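PDB 3KTS: glycerol uptake operon antiterminator regulatory protein from Listeria monocytogenes str. 4b, which probably regulates expression of glycerol uptake genes by transcription antitermination in response to glycerol-3-phosphate. Local coordinates for residues L26-V40 with G54-L67. Numbering follows the deposited sequence.
Sequences LELDLTYMVMLETHV and GKKVLLHADLVNGL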
ATOM      1  N   LEU A  26      16.224   1.530   5.102  1.00100.60           N
ATOM      2  CA  LEU A  26      16.852   0.252   5.423  1.00 99.86           C
ATOM      3  C   LEU A  26      17.518   0.324   6.800  1.00101.23           C
ATOM      4  O   LEU A  26      17.825  -0.703   7.407  1.00103.42           O
ATOM      5  CB  LEU A  26      17.857  -0.140   4.334  1.00 98.36           C
ATOM      6  CG  LEU A  26      17.673  -1.478   3.599  1.00 93.52           C
ATOM      7  CD1 LEU A  26      16.266  -1.645   3.030  1.00 96.45           C
ATOM      8  CD2 LEU A  26      18.689  -1.594   2.479  1.00 95.28           C
ATOM      9  N   GLU A  27      17.706   1.548   7.292  1.00100.42           N
ATOM     10  CA  GLU A  27      18.296   1.798   8.602  1.00100.41           C
ATOM     11  C   GLU A  27      17.223   2.073   9.656  1.00101.36           C
ATOM     12  O   GLU A  27      17.477   2.777  10.636  1.00105.96           O
ATOM     13  CB  GLU A  27      19.245   2.995   8.528  1.00101.88           C
ATOM     14  CG  GLU A  27      20.253   2.953   7.385  1.00105.45           C
ATOM     15  CD  GLU A  27      20.832   4.323   7.058  1.00109.18           C
ATOM     16  OE1 GLU A  27      20.405   5.327   7.673  1.00108.20           O
ATOM     17  OE2 GLU A  27      21.716   4.399   6.175  1.00112.09           O
ATOM     18  N   LEU A  28      16.028   1.524   9.460  1.00100.71           N
ATOM     19  CA  LEU A  28      14.898   1.816  10.343  1.00 96.72           C
ATOM     20  C   LEU A  28      14.260   0.576  10.962  1.00 94.91           C
ATOM     21  O   LEU A  28      14.308  -0.512  10.393  1.00 89.85           O
ATOM     22  CB  LEU A  28      13.845   2.645   9.606  1.00 96.28           C
ATOM     23  CG  LEU A  28      13.777   4.155   9.857  1.00 97.86           C
ATOM     24  CD1 LEU A  28      15.066   4.895   9.513  1.00 87.84           C
ATOM     25  CD2 LEU A  28      12.614   4.734   9.068  1.00100.54           C
ATOM     26  N   ASP A  29      13.645   0.763  12.126  1.00 98.65           N
ATOM     27  CA  ASP A  29      13.091  -0.337  12.917  1.00104.22           C
ATOM     28  C   ASP A  29      11.783  -0.889  12.338  1.00102.80           C
ATOM     29  O   ASP A  29      11.362  -2.001  12.675  1.00102.69           O
ATOM     30  CB  ASP A  29      12.891   0.126  14.366  1.00109.47           C
ATOM     31  CG  ASP A  29      12.846  -1.032  15.353  1.00126.43           C
ATOM     32  OD1 ASP A  29      13.920  -1.407  15.875  1.00130.73           O
ATOM     33  OD2 ASP A  29      11.743  -1.568  15.603  1.00138.71           O
ATOM     34  N   LEU A  30      11.159  -0.105  11.463  1.00102.50           N
ATOM     35  CA  LEU A  30       9.895  -0.463  10.820  1.00103.17           C
ATOM     36  C   LEU A  30      10.098  -1.597   9.818  1.00 96.30           C
ATOM     37  O   LEU A  30      10.996  -1.532   8.988  1.00 95.45           O
ATOM     38  CB  LEU A  30       9.303   0.766  10.120  1.00107.93           C
ATOM     39  CG  LEU A  30       9.226   2.074  10.924  1.00115.12           C
ATOM     40  CD1 LEU A  30       9.195   3.274   9.995  1.00118.08           C
ATOM     41  CD2 LEU A  30       8.030   2.096  11.883  1.00125.45           C
ATOM     42  N   THR A  31       9.265  -2.630   9.903  1.00 95.50           N
ATOM     43  CA  THR A  31       9.445  -3.843   9.090  1.00 92.65           C
ATOM     44  C   THR A  31       8.871  -3.775   7.658  1.00 90.42           C
ATOM     45  O   THR A  31       9.545  -4.176   6.708  1.00 86.87           O
ATOM     46  CB  THR A  31       8.986  -5.138   9.845  1.00 98.47           C
ATOM     47  OG1 THR A  31       8.784  -6.207   8.909  1.00 80.41           O
ATOM     48  CG2 THR A  31       7.700  -4.902  10.655  1.00 93.85           C
ATOM     49  N   TYR A  32       7.647  -3.267   7.504  1.00 87.29           N
ATOM     50  CA  TYR A  32       7.026  -3.118   6.168  1.00 82.92           C
ATOM     51  C   TYR A  32       7.330  -1.791   5.470  1.00 82.14           C
ATOM     52  O   TYR A  32       7.269  -0.720   6.085  1.00 77.25           O
ATOM     53  CB  TYR A  32       5.514  -3.314   6.241  1.00 81.63           C
ATOM     54  CG  TYR A  32       5.077  -4.753   6.131  1.00 80.30           C
ATOM     55  CD1 TYR A  32       4.936  -5.550   7.263  1.00 69.85           C
ATOM     56  CD2 TYR A  32       4.791  -5.314   4.891  1.00 83.45           C
ATOM     57  CE1 TYR A  32       4.528  -6.870   7.159  1.00 82.56           C
ATOM     58  CE2 TYR A  32       4.381  -6.628   4.775  1.00 78.54           C
ATOM     59  CZ  TYR A  32       4.255  -7.400   5.911  1.00 85.33           C
ATOM     60  OH  TYR A  32       3.862  -8.708   5.785  1.00104.54           O
ATOM     61  N   MET A  33       7.649  -1.875   4.181  1.00 79.86           N
ATOM     62  CA  MET A  33       7.911  -0.693   3.361  1.00 83.68           C
ATOM     63  C   MET A  33       7.044  -0.681   2.098  1.00 83.49           C
ATOM     64  O   MET A  33       6.501  -1.717   1.694  1.00 84.90           O
ATOM     65  CB  MET A  33       9.392  -0.608   2.986  1.00 80.15           C
ATOM     66  CG  MET A  33       9.815  -1.550   1.866  1.00 84.01           C
ATOM     67  SD  MET A  33      11.124  -0.836   0.856  1.00 93.94           S
ATOM     68  CE  MET A  33      12.566  -1.200   1.854  1.00112.24           C
ATOM     69  N   VAL A  34       6.918   0.489   1.482  1.00 74.90           N
ATOM     70  CA  VAL A  34       6.169   0.625   0.240  1.00 77.02           C
ATOM     71  C   VAL A  34       7.052   1.164  -0.881  1.00 76.92           C
ATOM     72  O   VAL A  34       7.770   2.147  -0.701  1.00 77.51           O
ATOM     73  CB  VAL A  34       4.953   1.553   0.413  1.00 75.97           C
ATOM     74  CG1 VAL A  34       4.369   1.922  -0.943  1.00 73.44           C
ATOM     75  CG2 VAL A  34       3.901   0.891   1.290  1.00 84.07           C
ATOM     76  N   MET A  35       6.994   0.513  -2.039  1.00 74.85           N
ATOM     77  CA  MET A  35       7.799   0.915  -3.186  1.00 81.68           C
ATOM     78  C   MET A  35       6.928   1.492  -4.297  1.00 77.75           C
ATOM     79  O   MET A  35       6.093   0.793  -4.870  1.00 83.64           O
ATOM     80  CB  MET A  35       8.610  -0.270  -3.713  1.00 85.52           C
ATOM     81  CG  MET A  35      10.072   0.047  -3.978  1.00 81.52           C
ATOM     82  SD  MET A  35      11.017  -1.403  -4.486  1.00 89.56           S
ATOM     83  CE  MET A  35      11.481  -2.080  -2.894  1.00 89.50           C
ATOM     84  N   LEU A  36       7.129   2.771  -4.596  1.00 67.23           N
ATOM     85  CA  LEU A  36       6.125   3.559  -5.300  1.00 73.09           C
ATOM     86  C   LEU A  36       6.354   3.525  -6.807  1.00 70.33           C
ATOM     87  O   LEU A  36       5.604   2.886  -7.544  1.00 82.01           O
ATOM     88  CB  LEU A  36       6.132   5.006  -4.799  1.00 73.99           C
ATOM     89  CG  LEU A  36       5.190   5.326  -3.638  1.00 83.21           C
ATOM     90  CD1 LEU A  36       5.623   6.600  -2.930  1.00 94.31           C
ATOM     91  CD2 LEU A  36       3.753   5.441  -4.126  1.00 79.48           C
ATOM     92  N   GLU A  37       7.396   4.216  -7.258  1.00 73.10           N
ATOM     93  CA  GLU A  37       7.814   4.149  -8.653  1.00 80.64           C
ATOM     94  C   GLU A  37       9.042   3.262  -8.818  1.00 74.82           C
ATOM     95  O   GLU A  37       9.998   3.359  -8.049  1.00 85.10           O
ATOM     96  CB  GLU A  37       8.101   5.551  -9.193  1.00 74.03           C
ATOM     97  CG  GLU A  37       8.325   5.603 -10.696  1.00 94.32           C
ATOM     98  CD  GLU A  37       8.900   6.930 -11.154  1.00 94.52           C
ATOM     99  OE1 GLU A  37       9.082   7.110 -12.376  1.00 86.74           O
ATOM    100  OE2 GLU A  37       9.172   7.791 -10.291  1.00116.81           O
ATOM    101  N   THR A  38       9.010   2.398  -9.828  1.00 77.25           N
ATOM    102  CA  THR A  38      10.077   1.426 -10.038  1.00 80.09           C
ATOM    103  C   THR A  38      10.358   1.231 -11.524  1.00 84.49           C
ATOM    104  O   THR A  38       9.634   1.748 -12.376  1.00 89.19           O
ATOM    105  CB  THR A  38       9.732   0.065  -9.407  1.00 78.36           C
ATOM    106  OG1 THR A  38       8.410  -0.326  -9.797  1.00 74.05           O
ATOM    107  CG2 THR A  38       9.806   0.146  -7.890  1.00 79.41           C
ATOM    108  N   HIS A  39      11.413   0.482 -11.829  1.00 81.89           N
ATOM    109  CA  HIS A  39      11.748   0.159 -13.204  1.00 82.17           C
ATOM    110  C   HIS A  39      11.808  -1.351 -13.309  1.00 81.57           C
ATOM    111  O   HIS A  39      12.451  -2.009 -12.488  1.00 75.92           O
ATOM    112  CB  HIS A  39      13.077   0.815 -13.591  1.00 81.99           C
ATOM    113  CG  HIS A  39      13.110   2.289 -13.317  1.00 99.14           C
ATOM    114  ND1 HIS A  39      13.439   2.811 -12.082  1.00 96.36           N
ATOM    115  CD2 HIS A  39      12.807   3.349 -14.103  1.00100.82           C
ATOM    116  CE1 HIS A  39      13.358   4.128 -12.127  1.00 95.54           C
ATOM    117  NE2 HIS A  39      12.978   4.481 -13.343  1.00 91.67           N
ATOM    118  N   VAL A  40      11.115  -1.893 -14.309  1.00 85.01           N
ATOM    119  CA  VAL A  40      11.014  -3.347 -14.513  1.00 84.66           C
ATOM    120  C   VAL A  40      12.386  -4.034 -14.693  1.00 80.96           C
ATOM    121  O   VAL A  40      12.549  -5.208 -14.361  1.00 83.16           O
ATOM    122  CB  VAL A  40      10.011  -3.681 -15.667  1.00 83.31           C
ATOM    123  CG1 VAL A  40      10.557  -3.273 -17.029  1.00 63.69           C
ATOM    124  CG2 VAL A  40       9.596  -5.152 -15.646  1.00 90.67           C
ATOM    125  N   GLY A  54      15.846  -7.490   5.905  1.00104.23           N
ATOM    126  CA  GLY A  54      14.753  -7.797   6.830  1.00104.32           C
ATOM    127  C   GLY A  54      13.490  -6.971   6.648  1.00102.12           C
ATOM    128  O   GLY A  54      12.643  -6.927   7.545  1.00102.10           O
ATOM    129  N   LYS A  55      13.365  -6.321   5.490  1.00 96.55           N
ATOM    130  CA  LYS A  55      12.221  -5.465   5.197  1.00 90.35           C
ATOM    131  C   LYS A  55      11.256  -6.160   4.256  1.00 92.12           C
ATOM    132  O   LYS A  55      11.660  -6.683   3.215  1.00 95.63           O
ATOM    133  CB  LYS A  55      12.662  -4.120   4.595  1.00 90.01           C
ATOM    134  CG  LYS A  55      13.607  -3.292   5.464  1.00 83.77           C
ATOM    135  CD  LYS A  55      13.020  -3.069   6.841  1.00 88.59           C
ATOM    136  CE  LYS A  55      14.061  -2.600   7.826  1.00 94.71           C
ATOM    137  NZ  LYS A  55      14.340  -1.154   7.649  1.00 94.76           N
ATOM    138  N   LYS A  56       9.982  -6.166   4.630  1.00 88.95           N
ATOM    139  CA  LYS A  56       8.936  -6.731   3.787  1.00 89.72           C
ATOM    140  C   LYS A  56       8.363  -5.669   2.834  1.00 84.48           C
ATOM    141  O   LYS A  56       8.099  -4.538   3.240  1.00 79.15           O
ATOM    142  CB  LYS A  56       7.853  -7.376   4.649  1.00 87.60           C
ATOM    143  CG  LYS A  56       8.261  -8.724   5.240  1.00 99.52           C
ATOM    144  CD  LYS A  56       7.286  -9.193   6.310  1.00110.79           C
ATOM    145  CE  LYS A  56       7.399 -10.687   6.566  1.00118.42           C
ATOM    146  NZ  LYS A  56       6.566 -11.479   5.615  1.00121.87           N
ATOM    147  N   VAL A  57       8.189  -6.039   1.568  1.00 82.83           N
ATOM    148  CA  VAL A  57       7.871  -5.066   0.515  1.00 83.13           C
ATOM    149  C   VAL A  57       6.415  -5.104   0.026  1.00 85.26           C
ATOM    150  O   VAL A  57       5.890  -6.160  -0.348  1.00 83.53           O
ATOM    151  CB  VAL A  57       8.841  -5.190  -0.695  1.00 78.18           C
ATOM    152  CG1 VAL A  57       8.513  -4.165  -1.781  1.00 78.39           C
ATOM    153  CG2 VAL A  57      10.263  -5.003  -0.242  1.00 78.58           C
ATOM    154  N   LEU A  58       5.778  -3.936   0.055  1.00 80.75           N
ATOM    155  CA  LEU A  58       4.502  -3.716  -0.611  1.00 78.35           C
ATOM    156  C   LEU A  58       4.782  -2.953  -1.906  1.00 73.51           C
ATOM    157  O   LEU A  58       5.241  -1.807  -1.875  1.00 71.43           O
ATOM    158  CB  LEU A  58       3.545  -2.944   0.305  1.00 73.42           C
ATOM    159  CG  LEU A  58       3.328  -3.573   1.692  1.00 79.34           C
ATOM    160  CD1 LEU A  58       2.722  -2.588   2.692  1.00 67.30           C
ATOM    161  CD2 LEU A  58       2.496  -4.855   1.605  1.00 52.48           C
ATOM    162  N   LEU A  59       4.527  -3.601  -3.039  1.00 67.05           N
ATOM    163  CA  LEU A  59       4.892  -3.046  -4.344  1.00 73.86           C
ATOM    164  C   LEU A  59       3.708  -2.511  -5.151  1.00 73.51           C
ATOM    165  O   LEU A  59       2.733  -3.224  -5.391  1.00 73.35           O
ATOM    166  CB  LEU A  59       5.665  -4.083  -5.174  1.00 70.24           C
ATOM    167  CG  LEU A  59       5.969  -3.720  -6.635  1.00 62.95           C
ATOM    168  CD1 LEU A  59       6.893  -2.503  -6.734  1.00 85.20           C
ATOM    169  CD2 LEU A  59       6.549  -4.902  -7.408  1.00 74.22           C
ATOM    170  N   HIS A  60       3.820  -1.259  -5.582  1.00 74.78           N
ATOM    171  CA  HIS A  60       2.841  -0.670  -6.484  1.00 84.19           C
ATOM    172  C   HIS A  60       2.914  -1.267  -7.880  1.00 86.85           C
ATOM    173  O   HIS A  60       3.803  -0.934  -8.667  1.00 89.41           O
ATOM    174  CB  HIS A  60       3.006   0.841  -6.542  1.00 89.37           C
ATOM    175  CG  HIS A  60       2.291   1.552  -5.444  1.00103.84           C
ATOM    176  ND1 HIS A  60       0.968   1.922  -5.541  1.00111.11           N
ATOM    177  CD2 HIS A  60       2.703   1.933  -4.213  1.00111.52           C
ATOM    178  CE1 HIS A  60       0.600   2.511  -4.418  1.00120.20           C
ATOM    179  NE2 HIS A  60       1.633   2.534  -3.597  1.00113.83           N
ATOM    180  N   ALA A  61       1.959  -2.148  -8.165  1.00 85.72           N
ATOM    181  CA  ALA A  61       1.858  -2.845  -9.441  1.00 83.76           C
ATOM    182  C   ALA A  61       1.607  -1.893 -10.611  1.00 88.04           C
ATOM    183  O   ALA A  61       2.021  -2.157 -11.742  1.00 91.17           O
ATOM    184  CB  ALA A  61       0.762  -3.873  -9.364  1.00 86.56           C
ATOM    185  N   ASP A  62       0.935  -0.782 -10.322  1.00 87.61           N
ATOM    186  CA  ASP A  62       0.570   0.197 -11.335  1.00 86.52           C
ATOM    187  C   ASP A  62       1.715   1.143 -11.697  1.00 85.42           C
ATOM    188  O   ASP A  62       1.692   1.757 -12.767  1.00 86.44           O
ATOM    189  CB  ASP A  62      -0.653   0.994 -10.874  1.00 80.71           C
ATOM    190  CG  ASP A  62      -1.874   0.118 -10.669  1.00 92.57           C
ATOM    191  OD1 ASP A  62      -2.775   0.533  -9.913  1.00 93.82           O
ATOM    192  OD2 ASP A  62      -1.933  -0.985 -11.258  1.00 91.04           O
ATOM    193  N   LEU A  63       2.707   1.243 -10.812  1.00 81.82           N
ATOM    194  CA  LEU A  63       3.813   2.191 -10.958  1.00 77.59           C
ATOM    195  C   LEU A  63       5.149   1.569 -11.409  1.00 80.93           C
ATOM    196  O   LEU A  63       6.214   2.171 -11.233  1.00 82.26           O
ATOM    197  CB  LEU A  63       4.011   2.967  -9.651  1.00 76.37           C
ATOM    198  CG  LEU A  63       2.876   3.870  -9.158  1.00 77.49           C
ATOM    199  CD1 LEU A  63       3.218   4.416  -7.791  1.00 65.22           C
ATOM    200  CD2 LEU A  63       2.576   5.017 -10.131  1.00 59.08           C
ATOM    201  N   VAL A  64       5.088   0.376 -11.995  1.00 80.86           N
ATOM    202  CA  VAL A  64       6.284  -0.288 -12.514  1.00 77.51           C
ATOM    203  C   VAL A  64       6.500   0.082 -13.981  1.00 75.22           C
ATOM    204  O   VAL A  64       5.890  -0.503 -14.877  1.00 85.04           O
ATOM    205  CB  VAL A  64       6.209  -1.828 -12.371  1.00 78.55           C
ATOM    206  CG1 VAL A  64       7.536  -2.471 -12.786  1.00 70.52           C
ATOM    207  CG2 VAL A  64       5.833  -2.230 -10.945  1.00 59.92           C
ATOM    208  N   ASN A  65       7.367   1.064 -14.210  1.00 70.32           N
ATOM    209  CA  ASN A  65       7.725   1.489 -15.565  1.00 72.40           C
ATOM    210  C   ASN A  65       8.238   0.364 -16.470  1.00 71.81           C
ATOM    211  O   ASN A  65       9.150  -0.393 -16.107  1.00 73.82           O
ATOM    212  CB  ASN A  65       8.723   2.643 -15.508  1.00 68.57           C
ATOM    213  CG  ASN A  65       8.094   3.923 -15.005  1.00 89.61           C
ATOM    214  OD1 ASN A  65       7.199   4.486 -15.646  1.00 99.60           O
ATOM    215  ND2 ASN A  65       8.554   4.393 -13.850  1.00 84.23           N
ATOM    216  N   GLY A  66       7.613   0.253 -17.638  1.00 71.87           N
ATOM    217  CA  GLY A  66       7.933  -0.785 -18.611  1.00 72.97           C
ATOM    218  C   GLY A  66       7.025  -1.993 -18.529  1.00 72.50           C
ATOM    219  O   GLY A  66       7.037  -2.832 -19.430  1.00 76.46           O
ATOM    220  N   LEU A  67       6.242  -2.072 -17.449  1.00 70.09           N
ATOM    221  CA  LEU A  67       5.347  -3.207 -17.179  1.00 66.07           C
ATOM    222  C   LEU A  67       3.897  -2.750 -17.040  1.00 74.11           C
ATOM    223  O   LEU A  67       3.602  -1.801 -16.299  1.00 80.16           O
ATOM    224  CB  LEU A  67       5.771  -3.916 -15.891  1.00 53.66           C
ATOM    225  CG  LEU A  67       5.224  -5.314 -15.580  1.00 70.36           C
ATOM    226  CD1 LEU A  67       5.910  -6.394 -16.412  1.00 69.59           C
ATOM    227  CD2 LEU A  67       5.396  -5.627 -14.103  1.00 64.31           C
TER
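Lys56 CB lies over one face of the Tyr32 ring, 3.7 Å from its centroid, a CH-pi contact; Leu58 CG meets the same ring obliquely. The Lys56 chain runs on across the ring, leaving its CD 3.5 Å from Tyr32 OH, while the ring of Phe7 packs edge-to-face with Tyr32. The second flat group, the His60 imidazole, has Met35 O and Val34 CG1 at its edge, the oxygen in plane, and Leu36 CD2 oblique to it. Both rings belong to neighbouring parallel strands of a TIM-barrel-type fold, joined through helix 43-52 as a beta-alpha-beta crossover. Their parallel pairing is borne out by a 27° angle between strands 32-35 and 56-60 and by an alternating ladder in which Met33 and Met35 each give N-H to, and accept from, the second strand. Tyr32, Val34, Lys56 and Leu58 share one sheet face. On the other, Met33 CG runs beside Val57 CG2, and the bend at chi3 (-86°) brings Met35 CE to 3.8 Å from Val57 CG1; Ala50 of helix 43-52 touches both Met33 and Val57. At the start of the strands, the Lys55 chain, bent at chi2 and chi4, turns back along the loop before Tyr32, passing Leu30 O, and its NZ donates to Leu28 O at 2.8 Å, tilted 24° from the carbonyl plane. Beyond Met35 the register shifts by two residues, and a second short ladder pairs Thr38 with Val64 and His39 with Asn65. Here Thr38 OG1 sits 3.4 Å from Val64 CG2, and Thr38 O is gripped twice: Asn65 N (3.0 Å) and Asn65 ND2 (3.2 Å) reach that carbonyl oxygen from opposite faces of its plane.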